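Local coordinates for ABC transporter periplasmic peptide-binding protein (Pseudoalteromonas, PDB 4QFL) that binds dipeptides such as Ala-Phe and probably hands them to an ABC importer, at residues Ile65-Val70 and Gly522-Ile527; Asp281-Arg286 and Ser512-Glu517; His315-Glu320 and Glu394-Asp399. One frame throughout, in Å; residues are numbered along the deposited sequence.

Interaction 1 of 3, residues Ile65-Val70 and Gly522-Ile527; sequences ISIDPV and GPFGAI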
ATOM      1  N   ILE A  65     -14.225   9.534  -4.182  1.00 18.83           N
ATOM      2  CA  ILE A  65     -13.364  10.680  -4.393  1.00 17.21           C
ATOM      3  C   ILE A  65     -11.931  10.215  -4.555  1.00 19.80           C
ATOM      4  O   ILE A  65     -11.584   9.064  -4.233  1.00 18.08           O
ATOM      5  CB  ILE A  65     -13.389  11.634  -3.206  1.00 14.60           C
ATOM      6  CG1 ILE A  65     -13.162  10.863  -1.907  1.00 16.74           C
ATOM      7  CG2 ILE A  65     -14.692  12.369  -3.154  1.00 19.60           C
ATOM      8  CD1 ILE A  65     -12.866  11.739  -0.728  1.00 18.21           C
ATOM      9  N   SER A  66     -11.100  11.118  -5.059  1.00 17.64           N
ATOM     10  CA  SER A  66      -9.668  10.879  -5.130  1.00 18.83           C
ATOM     11  C   SER A  66      -8.923  12.090  -4.575  1.00 18.50           C
ATOM     12  O   SER A  66      -9.535  13.054  -4.130  1.00 17.42           O
ATOM     13  CB  SER A  66      -9.231  10.577  -6.573  1.00 19.62           C
ATOM     14  OG  SER A  66      -9.530  11.653  -7.456  1.00 20.04           O
ATOM     15  N   ILE A  67      -7.598  12.029  -4.591  1.00 18.89           N
ATOM     16  CA  ILE A  67      -6.781  13.143  -4.142  1.00 16.94           C
ATOM     17  C   ILE A  67      -5.903  13.621  -5.292  1.00 20.13           C
ATOM     18  O   ILE A  67      -5.143  12.848  -5.876  1.00 21.60           O
ATOM     19  CB  ILE A  67      -5.904  12.729  -2.967  1.00 18.09           C
ATOM     20  CG1 ILE A  67      -6.792  12.296  -1.800  1.00 21.67           C
ATOM     21  CG2 ILE A  67      -4.974  13.864  -2.568  1.00 19.07           C
ATOM     22  CD1 ILE A  67      -6.057  11.635  -0.653  1.00 17.73           C
ATOM     23  N   ASP A  68      -6.008  14.898  -5.637  1.00 19.24           N
ATOM     24  CA  ASP A  68      -5.185  15.410  -6.714  1.00 20.92           C
ATOM     25  C   ASP A  68      -3.717  15.267  -6.322  1.00 19.36           C
ATOM     26  O   ASP A  68      -3.345  15.621  -5.208  1.00 20.90           O
ATOM     27  CB  ASP A  68      -5.535  16.863  -6.996  1.00 21.70           C
ATOM     28  CG  ASP A  68      -4.935  17.347  -8.287  1.00 22.41           C
ATOM     29  OD1 ASP A  68      -3.752  17.703  -8.287  1.00 22.41           O
ATOM     30  OD2 ASP A  68      -5.637  17.350  -9.312  1.00 27.75           O
ATOM     31  N   PRO A  69      -2.879  14.741  -7.229  1.00 19.75           N
ATOM     32  CA  PRO A  69      -1.476  14.466  -6.898  1.00 17.99           C
ATOM     33  C   PRO A  69      -0.678  15.743  -6.735  1.00 20.17           C
ATOM     34  O   PRO A  69       0.373  15.745  -6.096  1.00 23.64           O
ATOM     35  CB  PRO A  69      -0.972  13.713  -8.123  1.00 19.70           C
ATOM     36  CG  PRO A  69      -1.801  14.212  -9.230  1.00 22.50           C
ATOM     37  CD  PRO A  69      -3.164  14.497  -8.649  1.00 20.86           C
ATOM     38  N   VAL A  70      -1.187  16.825  -7.310  1.00 20.85           N
ATOM     39  CA  VAL A  70      -0.470  18.092  -7.316  1.00 21.76           C
ATOM     40  C   VAL A  70      -0.962  19.094  -6.278  1.00 19.16           C
ATOM     41  O   VAL A  70      -0.162  19.752  -5.626  1.00 22.93           O
ATOM     42  CB  VAL A  70      -0.506  18.742  -8.715  1.00 22.32           C
ATOM     43  CG1 VAL A  70       0.197  20.093  -8.686  1.00 25.39           C
ATOM     44  CG2 VAL A  70       0.137  17.821  -9.742  1.00 21.75           C
ATOM     45  N   GLY A 522       2.604   8.680  -9.951  1.00 23.04           N
ATOM     46  CA  GLY A 522       2.264   9.571  -8.852  1.00 24.04           C
ATOM     47  C   GLY A 522       3.052   9.447  -7.556  1.00 21.02           C
ATOM     48  O   GLY A 522       3.718   8.442  -7.333  1.00 19.42           O
ATOM     49  N   PRO A 523       2.966  10.473  -6.688  1.00 18.66           N
ATOM     50  CA  PRO A 523       3.692  10.528  -5.413  1.00 17.24           C
ATOM     51  C   PRO A 523       2.995   9.708  -4.315  1.00 15.73           C
ATOM     52  O   PRO A 523       3.503   9.565  -3.201  1.00 16.11           O
ATOM     53  CB  PRO A 523       3.678  12.020  -5.077  1.00 17.74           C
ATOM     54  CG  PRO A 523       2.406  12.511  -5.674  1.00 19.50           C
ATOM     55  CD  PRO A 523       2.179  11.698  -6.925  1.00 19.80           C
ATOM     56  N   PHE A 524       1.836   9.152  -4.650  1.00 18.15           N
ATOM     57  CA  PHE A 524       1.142   8.227  -3.752  1.00 16.89           C
ATOM     58  C   PHE A 524       0.144   7.361  -4.519  1.00 16.34           C
ATOM     59  O   PHE A 524      -0.183   7.653  -5.668  1.00 17.25           O
ATOM     60  CB  PHE A 524       0.440   8.984  -2.614  1.00 18.11           C
ATOM     61  CG  PHE A 524      -0.529  10.049  -3.082  1.00 17.09           C
ATOM     62  CD1 PHE A 524      -1.819   9.720  -3.451  1.00 17.31           C
ATOM     63  CD2 PHE A 524      -0.152  11.384  -3.111  1.00 16.54           C
ATOM     64  CE1 PHE A 524      -2.705  10.695  -3.869  1.00 18.97           C
ATOM     65  CE2 PHE A 524      -1.030  12.359  -3.521  1.00 17.73           C
ATOM     66  CZ  PHE A 524      -2.308  12.022  -3.900  1.00 19.13           C
ATOM     67  N   GLY A 525      -0.325   6.293  -3.884  1.00 16.15           N
ATOM     68  CA  GLY A 525      -1.397   5.501  -4.449  1.00 17.13           C
ATOM     69  C   GLY A 525      -0.964   4.540  -5.532  1.00 19.96           C
ATOM     70  O   GLY A 525       0.183   4.545  -5.974  1.00 19.35           O
ATOM     71  N   ALA A 526      -1.904   3.708  -5.962  1.00 19.75           N
ATOM     72  CA  ALA A 526      -1.635   2.675  -6.951  1.00 21.00           C
ATOM     73  C   ALA A 526      -1.499   3.219  -8.367  1.00 20.37           C
ATOM     74  O   ALA A 526      -1.948   4.319  -8.676  1.00 18.82           O
ATOM     75  CB  ALA A 526      -2.722   1.627  -6.907  1.00 20.39           C
ATOM     76  N   ILE A 527      -0.861   2.422  -9.217  1.00 21.39           N
ATOM     77  CA  ILE A 527      -0.731   2.705 -10.637  1.00 20.33           C
ATOM     78  C   ILE A 527      -2.114   2.732 -11.288  1.00 21.34           C
ATOM     79  O   ILE A 527      -3.011   2.015 -10.856  1.00 18.83           O
ATOM     80  CB  ILE A 527       0.143   1.620 -11.305  1.00 19.89           C
ATOM     81  CG1 ILE A 527       1.625   1.996 -11.212  1.00 26.09           C
ATOM     82  CG2 ILE A 527      -0.274   1.396 -12.734  1.00 22.37           C
ATOM     83  CD1 ILE A 527       2.559   0.818 -10.911  1.00 26.17           C
TER
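Asp68, whose carbonyl O lies at the edge of the Phe524 ring, has a doubly held carboxylate oxygen: OD1 accepts from Val70 N (2.9 Å between Asp68 OD1 and Val70 N) and from Thr71 N. The first bond makes an Asx turn; Val70 N meets OD1 on the anti side, 28° out of the carboxylate plane. The turn follows strand 65-67, which pairs as an antiparallel hairpin with strand 74-76; Ile67 and Pro69 touch the loop between strands 516-517 and 533-534.

The contact across is apolar. Phe524 CG sits between its backbone N and carbonyl carbon (chi1 56°), and the ring reaches the end of strand 65-67 with its tip. Phe524 CZ lies 3.5 Å from Ile67 CG2, the branch anti to the Ile67 backbone N, and the two side chains cross at about a right angle. Phe524 CZ is also 3.6 Å from Ile67 O, while Asp68 O approaches in the ring plane, 4.0 Å from Phe524 CZ. An alanine in place of Phe524 would probably open a gap beside Ile67 CG2 and Pro69 CA, removing the main apolar link between hairpin and loop. Pro438 adds to this cluster by touching both Ile67 and Phe524.

The loop has polar ties of its own, Gly522 O accepting from Arg508 NH1 and Asn289 ND2. The Phe524 side chain lies about 9 Å from the bound alanine, near the dipeptide site but not among the pocket residues. Beside the Phe524 ring, Pro69 CB lies 3.9 Å from Pro523 CD.

Interaction 2 of 3, residues Asp281-Arg286 and Ser512-Glu517; sequences DINVER and SSADVE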
ATOM      1  N   ASP A 281      13.627   2.998 -27.983  1.00 23.72           N
ATOM      2  CA  ASP A 281      12.208   2.663 -28.066  1.00 23.34           C
ATOM      3  C   ASP A 281      11.560   2.371 -26.712  1.00 23.66           C
ATOM      4  O   ASP A 281      10.458   1.835 -26.657  1.00 24.18           O
ATOM      5  CB  ASP A 281      11.987   1.486 -29.031  1.00 26.84           C
ATOM      6  CG  ASP A 281      12.861   0.286 -28.702  1.00 28.31           C
ATOM      7  OD1 ASP A 281      13.592   0.343 -27.690  1.00 28.12           O
ATOM      8  OD2 ASP A 281      12.807  -0.717 -29.447  1.00 30.69           O
ATOM      9  N   ILE A 282      12.250   2.714 -25.627  1.00 22.51           N
ATOM     10  CA  ILE A 282      11.727   2.490 -24.285  1.00 21.15           C
ATOM     11  C   ILE A 282      11.798   3.778 -23.477  1.00 19.61           C
ATOM     12  O   ILE A 282      12.774   4.527 -23.564  1.00 21.12           O
ATOM     13  CB  ILE A 282      12.501   1.374 -23.558  1.00 21.19           C
ATOM     14  CG1 ILE A 282      12.205   0.025 -24.192  1.00 21.05           C
ATOM     15  CG2 ILE A 282      12.133   1.323 -22.082  1.00 22.87           C
ATOM     16  CD1 ILE A 282      13.008  -1.080 -23.598  1.00 26.06           C
ATOM     17  N   ASN A 283      10.752   4.036 -22.702  1.00 20.74           N
ATOM     18  CA  ASN A 283      10.741   5.147 -21.759  1.00 19.81           C
ATOM     19  C   ASN A 283      10.805   4.627 -20.341  1.00 20.32           C
ATOM     20  O   ASN A 283      10.142   3.659 -19.997  1.00 22.00           O
ATOM     21  CB  ASN A 283       9.467   5.973 -21.902  1.00 20.09           C
ATOM     22  CG  ASN A 283       9.343   6.630 -23.253  1.00 21.30           C
ATOM     23  OD1 ASN A 283      10.325   7.126 -23.819  1.00 23.35           O
ATOM     24  ND2 ASN A 283       8.130   6.641 -23.783  1.00 22.20           N
ATOM     25  N   VAL A 284      11.596   5.278 -19.508  1.00 20.50           N
ATOM     26  CA  VAL A 284      11.602   4.935 -18.098  1.00 20.54           C
ATOM     27  C   VAL A 284      11.282   6.195 -17.300  1.00 23.49           C
ATOM     28  O   VAL A 284      12.042   7.172 -17.320  1.00 24.99           O
ATOM     29  CB  VAL A 284      12.939   4.314 -17.676  1.00 19.45           C
ATOM     30  CG1 VAL A 284      12.847   3.781 -16.250  1.00 19.66           C
ATOM     31  CG2 VAL A 284      13.324   3.211 -18.649  1.00 20.10           C
ATOM     32  N   GLU A 285      10.133   6.189 -16.633  1.00 18.61           N
ATOM     33  CA  GLU A 285       9.739   7.336 -15.835  1.00 21.86           C
ATOM     34  C   GLU A 285      10.354   7.206 -14.459  1.00 20.35           C
ATOM     35  O   GLU A 285      10.567   6.105 -13.974  1.00 19.72           O
ATOM     36  CB  GLU A 285       8.228   7.416 -15.706  1.00 24.10           C
ATOM     37  CG  GLU A 285       7.493   7.662 -16.996  1.00 29.60           C
ATOM     38  CD  GLU A 285       5.990   7.531 -16.811  1.00 40.22           C
ATOM     39  OE1 GLU A 285       5.383   8.460 -16.226  1.00 40.12           O
ATOM     40  OE2 GLU A 285       5.418   6.491 -17.228  1.00 38.97           O
ATOM     41  N   ARG A 286      10.616   8.345 -13.833  1.00 18.68           N
ATOM     42  CA  ARG A 286      11.319   8.408 -12.569  1.00 19.78           C
ATOM     43  C   ARG A 286      10.679   9.527 -11.770  1.00 19.55           C
ATOM     44  O   ARG A 286      10.882  10.689 -12.071  1.00 20.62           O
ATOM     45  CB  ARG A 286      12.795   8.727 -12.848  1.00 21.70           C
ATOM     46  CG  ARG A 286      13.633   9.045 -11.633  1.00 20.11           C
ATOM     47  CD  ARG A 286      15.011   9.567 -12.036  1.00 20.80           C
ATOM     48  NE  ARG A 286      15.817   9.849 -10.856  1.00 23.22           N
ATOM     49  CZ  ARG A 286      16.890   9.158 -10.491  1.00 21.15           C
ATOM     50  NH1 ARG A 286      17.329   8.147 -11.235  1.00 21.27           N
ATOM     51  NH2 ARG A 286      17.535   9.486  -9.384  1.00 25.63           N
ATOM     52  N   SER A 512       8.408   1.370 -20.031  1.00 20.97           N
ATOM     53  CA  SER A 512       7.394   1.041 -21.010  1.00 19.77           C
ATOM     54  C   SER A 512       7.876   1.266 -22.439  1.00 19.98           C
ATOM     55  O   SER A 512       8.808   2.033 -22.685  1.00 20.06           O
ATOM     56  CB  SER A 512       6.102   1.828 -20.730  1.00 19.89           C
ATOM     57  OG  SER A 512       6.300   3.231 -20.797  1.00 19.71           O
ATOM     58  N   SER A 513       7.240   0.572 -23.374  1.00 21.01           N
ATOM     59  CA  SER A 513       7.430   0.865 -24.781  1.00 22.59           C
ATOM     60  C   SER A 513       7.108   2.328 -25.095  1.00 21.38           C
ATOM     61  O   SER A 513       6.161   2.916 -24.561  1.00 21.59           O
ATOM     62  CB  SER A 513       6.561  -0.038 -25.638  1.00 22.74           C
ATOM     63  OG  SER A 513       6.270   0.633 -26.847  1.00 28.04           O
ATOM     64  N   ALA A 514       7.909   2.917 -25.970  1.00 22.88           N
ATOM     65  CA  ALA A 514       7.689   4.292 -26.370  1.00 22.62           C
ATOM     66  C   ALA A 514       6.335   4.420 -27.044  1.00 22.78           C
ATOM     67  O   ALA A 514       5.855   5.522 -27.264  1.00 26.25           O
ATOM     68  CB  ALA A 514       8.786   4.759 -27.294  1.00 23.02           C
ATOM     69  N   ASP A 515       5.720   3.291 -27.367  1.00 22.68           N
ATOM     70  CA  ASP A 515       4.403   3.314 -27.988  1.00 25.35           C
ATOM     71  C   ASP A 515       3.309   3.686 -26.999  1.00 26.98           C
ATOM     72  O   ASP A 515       2.183   3.971 -27.400  1.00 28.35           O
ATOM     73  CB  ASP A 515       4.071   1.952 -28.598  1.00 26.78           C
ATOM     74  CG  ASP A 515       4.558   1.819 -30.024  1.00 34.99           C
ATOM     75  OD1 ASP A 515       4.694   2.862 -30.702  1.00 37.39           O
ATOM     76  OD2 ASP A 515       4.787   0.669 -30.467  1.00 40.36           O
ATOM     77  N   VAL A 516       3.626   3.661 -25.709  1.00 22.87           N
ATOM     78  CA  VAL A 516       2.604   3.861 -24.696  1.00 22.49           C
ATOM     79  C   VAL A 516       2.634   5.268 -24.146  1.00 20.93           C
ATOM     80  O   VAL A 516       3.681   5.903 -24.064  1.00 22.32           O
ATOM     81  CB  VAL A 516       2.723   2.858 -23.508  1.00 21.88           C
ATOM     82  CG1 VAL A 516       2.840   1.422 -24.011  1.00 21.76           C
ATOM     83  CG2 VAL A 516       3.879   3.227 -22.624  1.00 22.42           C
ATOM     84  N   GLU A 517       1.452   5.740 -23.768  1.00 23.10           N
ATOM     85  CA  GLU A 517       1.296   7.028 -23.119  1.00 24.41           C
ATOM     86  C   GLU A 517       0.037   7.010 -22.261  1.00 23.55           C
ATOM     87  O   GLU A 517      -0.755   6.077 -22.332  1.00 21.72           O
ATOM     88  CB  GLU A 517       1.210   8.147 -24.155  1.00 25.18           C
ATOM     89  CG  GLU A 517       0.358   7.806 -25.364  1.00 28.84           C
ATOM     90  CD  GLU A 517       0.159   8.989 -26.291  1.00 34.49           C
ATOM     91  OE1 GLU A 517      -0.897   9.637 -26.202  1.00 33.32           O
ATOM     92  OE2 GLU A 517       1.059   9.267 -27.105  1.00 43.46           O
TER
HETATM   93  O   HOH W   1       5.896   5.483 -22.560  1.00 22.52           O
HETATM   94  O   HOH W   2       7.371   4.263 -18.309  1.00 27.41           O
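Asn283 and Ser512 form the antiparallel hydrogen-bonded pair that joins strand 282-287 to the end of strand 500-513. Three backbone bonds cross between Asp281-Arg286 and Ser512-Glu517, and the pairing of the strands continues with Glu285 and Gln510. Asn283 N donates to Ser512 O at 2.8 Å, and Ser512 N returns a bond to Asn283 O at 2.9 Å. Past the non-hydrogen-bonded pair Ile282 and Ser513, Ala514 N reaches Asp281 O at 2.9 Å, from 47° above the carbonyl plane. The tilt comes where the chain leaves the strand for a type I turn from Ser513 to Val516, itself closed by Val516 N to Ser513 O.

Weaker contacts flank these bonds. A CA-H...O contact brings Ile282 CA to 3.4 Å from Ser512 O, and Ala514 CB rests against Asp281 O at the same separation.

Water-mediated bonds form the third group. Asn283 ND2 lies 3.5 Å from Ala514 CA and donates to a water at 2.8 Å. That water also accepts from Ser512 OG and donates to Val516 O and, in a longer bond, to Ser513 O. A second water donates to Ser512 OG and reaches Glu285 OE2.

The chemistry implies that backbone pairing fixes the register, while the hydroxyl of buried Ser512 donates to one water and accepts from another: the side-chain link from strand to turn is polar and hydrated.

Interaction 3 of 3, residues His315-Glu320 and Glu394-Asp399; sequences HAIDIE and ELMQSD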
ATOM      1  N   HIS A 315      23.363   0.324  14.801  1.00 26.77           N
ATOM      2  CA  HIS A 315      24.655   1.008  14.676  1.00 29.44           C
ATOM      3  C   HIS A 315      25.667   0.223  13.834  1.00 28.57           C
ATOM      4  O   HIS A 315      26.690   0.763  13.417  1.00 32.84           O
ATOM      5  CB  HIS A 315      25.247   1.321  16.057  1.00 28.48           C
ATOM      6  CG  HIS A 315      24.626   2.507  16.735  1.00 27.25           C
ATOM      7  ND1 HIS A 315      24.557   3.752  16.149  1.00 28.84           N
ATOM      8  CD2 HIS A 315      24.064   2.641  17.961  1.00 31.13           C
ATOM      9  CE1 HIS A 315      23.969   4.599  16.976  1.00 29.56           C
ATOM     10  NE2 HIS A 315      23.661   3.949  18.084  1.00 29.10           N
ATOM     11  N   ALA A 316      25.374  -1.045  13.579  1.00 28.63           N
ATOM     12  CA  ALA A 316      26.282  -1.907  12.840  1.00 25.75           C
ATOM     13  C   ALA A 316      26.088  -1.783  11.332  1.00 27.10           C
ATOM     14  O   ALA A 316      26.844  -2.366  10.552  1.00 29.25           O
ATOM     15  CB  ALA A 316      26.084  -3.339  13.269  1.00 25.35           C
ATOM     16  N   ILE A 317      25.074  -1.029  10.920  1.00 25.77           N
ATOM     17  CA  ILE A 317      24.646  -1.047   9.522  1.00 25.70           C
ATOM     18  C   ILE A 317      25.214   0.086   8.687  1.00 22.52           C
ATOM     19  O   ILE A 317      24.984   1.255   8.967  1.00 25.29           O
ATOM     20  CB  ILE A 317      23.114  -1.059   9.402  1.00 24.70           C
ATOM     21  CG1 ILE A 317      22.541  -2.173  10.274  1.00 24.88           C
ATOM     22  CG2 ILE A 317      22.698  -1.269   7.950  1.00 25.04           C
ATOM     23  CD1 ILE A 317      23.093  -3.543   9.929  1.00 24.41           C
ATOM     24  N   ASP A 318      25.958  -0.281   7.653  1.00 25.74           N
ATOM     25  CA  ASP A 318      26.557   0.694   6.756  1.00 26.40           C
ATOM     26  C   ASP A 318      25.499   1.238   5.823  1.00 26.33           C
ATOM     27  O   ASP A 318      25.316   0.725   4.722  1.00 28.39           O
ATOM     28  CB  ASP A 318      27.669   0.048   5.932  1.00 26.90           C
ATOM     29  CG  ASP A 318      28.567   1.073   5.248  1.00 30.32           C
ATOM     30  OD1 ASP A 318      28.171   2.256   5.142  1.00 30.19           O
ATOM     31  OD2 ASP A 318      29.678   0.693   4.817  1.00 30.96           O
ATOM     32  N   ILE A 319      24.802   2.277   6.263  1.00 26.07           N
ATOM     33  CA  ILE A 319      23.695   2.820   5.491  1.00 29.79           C
ATOM     34  C   ILE A 319      24.175   3.426   4.178  1.00 29.01           C
ATOM     35  O   ILE A 319      23.475   3.383   3.164  1.00 28.33           O
ATOM     36  CB  ILE A 319      22.891   3.870   6.295  1.00 30.69           C
ATOM     37  CG1 ILE A 319      22.150   3.191   7.437  1.00 28.59           C
ATOM     38  CG2 ILE A 319      21.859   4.549   5.410  1.00 28.39           C
ATOM     39  CD1 ILE A 319      21.232   2.087   6.956  1.00 26.35           C
ATOM     40  N   GLU A 320      25.377   3.988   4.192  1.00 29.66           N
ATOM     41  CA  GLU A 320      25.863   4.698   3.017  1.00 29.10           C
ATOM     42  C   GLU A 320      26.273   3.743   1.904  1.00 28.04           C
ATOM     43  O   GLU A 320      26.261   4.102   0.726  1.00 29.10           O
ATOM     44  CB  GLU A 320      26.984   5.667   3.397  1.00 33.45           C
ATOM     45  CG  GLU A 320      26.479   6.923   4.112  1.00 34.62           C
ATOM     46  CD  GLU A 320      25.599   7.798   3.216  1.00 38.33           C
ATOM     47  OE1 GLU A 320      25.862   7.848   1.992  1.00 40.42           O
ATOM     48  OE2 GLU A 320      24.645   8.433   3.728  1.00 39.84           O
ATOM     49  N   GLU A 394      21.947  -9.137   2.369  1.00 20.86           N
ATOM     50  CA  GLU A 394      23.300  -9.659   2.278  1.00 22.83           C
ATOM     51  C   GLU A 394      24.334  -8.635   2.760  1.00 24.01           C
ATOM     52  O   GLU A 394      25.304  -8.992   3.427  1.00 26.44           O
ATOM     53  CB  GLU A 394      23.606 -10.127   0.853  1.00 24.80           C
ATOM     54  CG  GLU A 394      22.777 -11.336   0.430  1.00 26.33           C
ATOM     55  CD  GLU A 394      22.803 -11.589  -1.075  1.00 25.83           C
ATOM     56  OE1 GLU A 394      23.383 -10.779  -1.831  1.00 24.74           O
ATOM     57  OE2 GLU A 394      22.232 -12.610  -1.498  1.00 29.48           O
ATOM     58  N   LEU A 395      24.131  -7.366   2.436  1.00 21.75           N
ATOM     59  CA  LEU A 395      25.039  -6.345   2.928  1.00 22.76           C
ATOM     60  C   LEU A 395      24.984  -6.274   4.451  1.00 26.21           C
ATOM     61  O   LEU A 395      26.015  -6.162   5.119  1.00 25.79           O
ATOM     62  CB  LEU A 395      24.728  -4.987   2.304  1.00 21.82           C
ATOM     63  CG  LEU A 395      25.176  -4.847   0.843  1.00 23.15           C
ATOM     64  CD1 LEU A 395      24.334  -3.822   0.108  1.00 22.50           C
ATOM     65  CD2 LEU A 395      26.665  -4.505   0.743  1.00 23.82           C
ATOM     66  N   MET A 396      23.779  -6.349   5.004  1.00 23.31           N
ATOM     67  CA  MET A 396      23.608  -6.283   6.455  1.00 27.14           C
ATOM     68  C   MET A 396      24.173  -7.523   7.145  1.00 24.09           C
ATOM     69  O   MET A 396      24.721  -7.438   8.242  1.00 23.46           O
ATOM     70  CB  MET A 396      22.136  -6.092   6.812  1.00 25.85           C
ATOM     71  CG  MET A 396      21.567  -4.765   6.357  1.00 24.23           C
ATOM     72  SD  MET A 396      19.774  -4.772   6.487  1.00 25.86           S
ATOM     73  CE  MET A 396      19.509  -3.233   7.356  1.00 26.39           C
ATOM     74  N   GLN A 397      24.039  -8.665   6.482  1.00 23.81           N
ATOM     75  CA  GLN A 397      24.613  -9.925   6.935  1.00 24.59           C
ATOM     76  C   GLN A 397      26.126  -9.779   7.148  1.00 27.70           C
ATOM     77  O   GLN A 397      26.653 -10.136   8.201  1.00 28.39           O
ATOM     78  CB  GLN A 397      24.295 -11.015   5.912  1.00 24.39           C
ATOM     79  CG  GLN A 397      24.948 -12.363   6.147  1.00 24.84           C
ATOM     80  CD  GLN A 397      24.446 -13.420   5.170  1.00 26.89           C
ATOM     81  OE1 GLN A 397      24.725 -13.370   3.967  1.00 28.30           O
ATOM     82  NE2 GLN A 397      23.695 -14.384   5.686  1.00 25.76           N
ATOM     83  N   SER A 398      26.818  -9.236   6.153  1.00 25.21           N
ATOM     84  CA  SER A 398      28.231  -8.920   6.294  1.00 27.14           C
ATOM     85  C   SER A 398      28.504  -7.930   7.432  1.00 29.72           C
ATOM     86  O   SER A 398      29.406  -8.140   8.245  1.00 32.62           O
ATOM     87  CB  SER A 398      28.781  -8.360   4.982  1.00 29.10           C
ATOM     88  OG  SER A 398      29.967  -7.608   5.211  1.00 35.01           O
ATOM     89  N   ASP A 399      27.736  -6.845   7.488  1.00 27.11           N
ATOM     90  CA  ASP A 399      27.938  -5.828   8.519  1.00 29.29           C
ATOM     91  C   ASP A 399      27.821  -6.390   9.933  1.00 31.87           C
ATOM     92  O   ASP A 399      28.636  -6.060  10.797  1.00 33.97           O
ATOM     93  CB  ASP A 399      26.945  -4.675   8.369  1.00 27.67           C
ATOM     94  CG  ASP A 399      27.325  -3.713   7.268  1.00 31.76           C
ATOM     95  OD1 ASP A 399      28.485  -3.760   6.808  1.00 34.44           O
ATOM     96  OD2 ASP A 399      26.462  -2.901   6.869  1.00 32.13           O
TER
HETATM   97  O   HOH W   3      29.569  -3.652  11.214  1.00 32.15           O
HETATM   98  O   HOH W   4      25.720  -1.801   4.537  1.00 26.83           O
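The backbone of Ala316-Asp318 passes beside the flank of helix 389-401, closest where the CA atoms of Ile317 and Asp399 are 5.9 Å apart. Asp318 is the N-cap of helix 319-325, with OD1 accepting from Lys321 N, and is also the centre of an inverse gamma turn. The contact thus packs a helix start against a neighbouring helix in the family 5 solute-binding fold.

Asp399 makes the polar part. Its OD2 accepts from Asp318 N at 2.8 Å with an N-H...O angle of 169°. The bond is nearly straight, and its donor comes from above the carboxylate plane, 50° out of it. A water donates to the same OD2 and, at 2.6 Å, to Asp318 O, so two donors hold one carboxylate oxygen. The two carboxylates stay apart, Asp318 OD2 lying 5.0 Å from Asp399 OD1; the backbone N-H and the water would probably help to offset the repulsion of like charges.

The apolar part is one turn earlier on helix 389-401. There Ile317 CG2 lies 3.8 Å from Met396 CE and Ile317 CD1 reaches Met396 CB and CG, the two side chains crossing obliquely, while Ile322 of helix 319-325 also touches Ile317.

A second water bridges the two backbones, donating to Asp399 O at 2.6 Å and to Ala316 O at 3.1 Å.

How the interactions relate
Along the chain the three contacts are nested: interaction 3 closes inside the loop of interaction 2, which closes inside that of interaction 1. None touches another. The centres of interactions 1 and 2 are about 20 Å apart, and the centre of interaction 3 lies about 34 and 35 Å from theirs. Strand 500-513 relates all three: its end belongs to interaction 2, its Arg508 binds the loop of interaction 1, and Tyr501 and Ile503 touch Ile319 of interaction 3. The C-terminal part of the chain therefore returns to meet early and middle segments. In interaction 1 the Phe524 side chain lies about 9 Å from the bound alanine; interactions 2 and 3 lie farther from the centre of the chain.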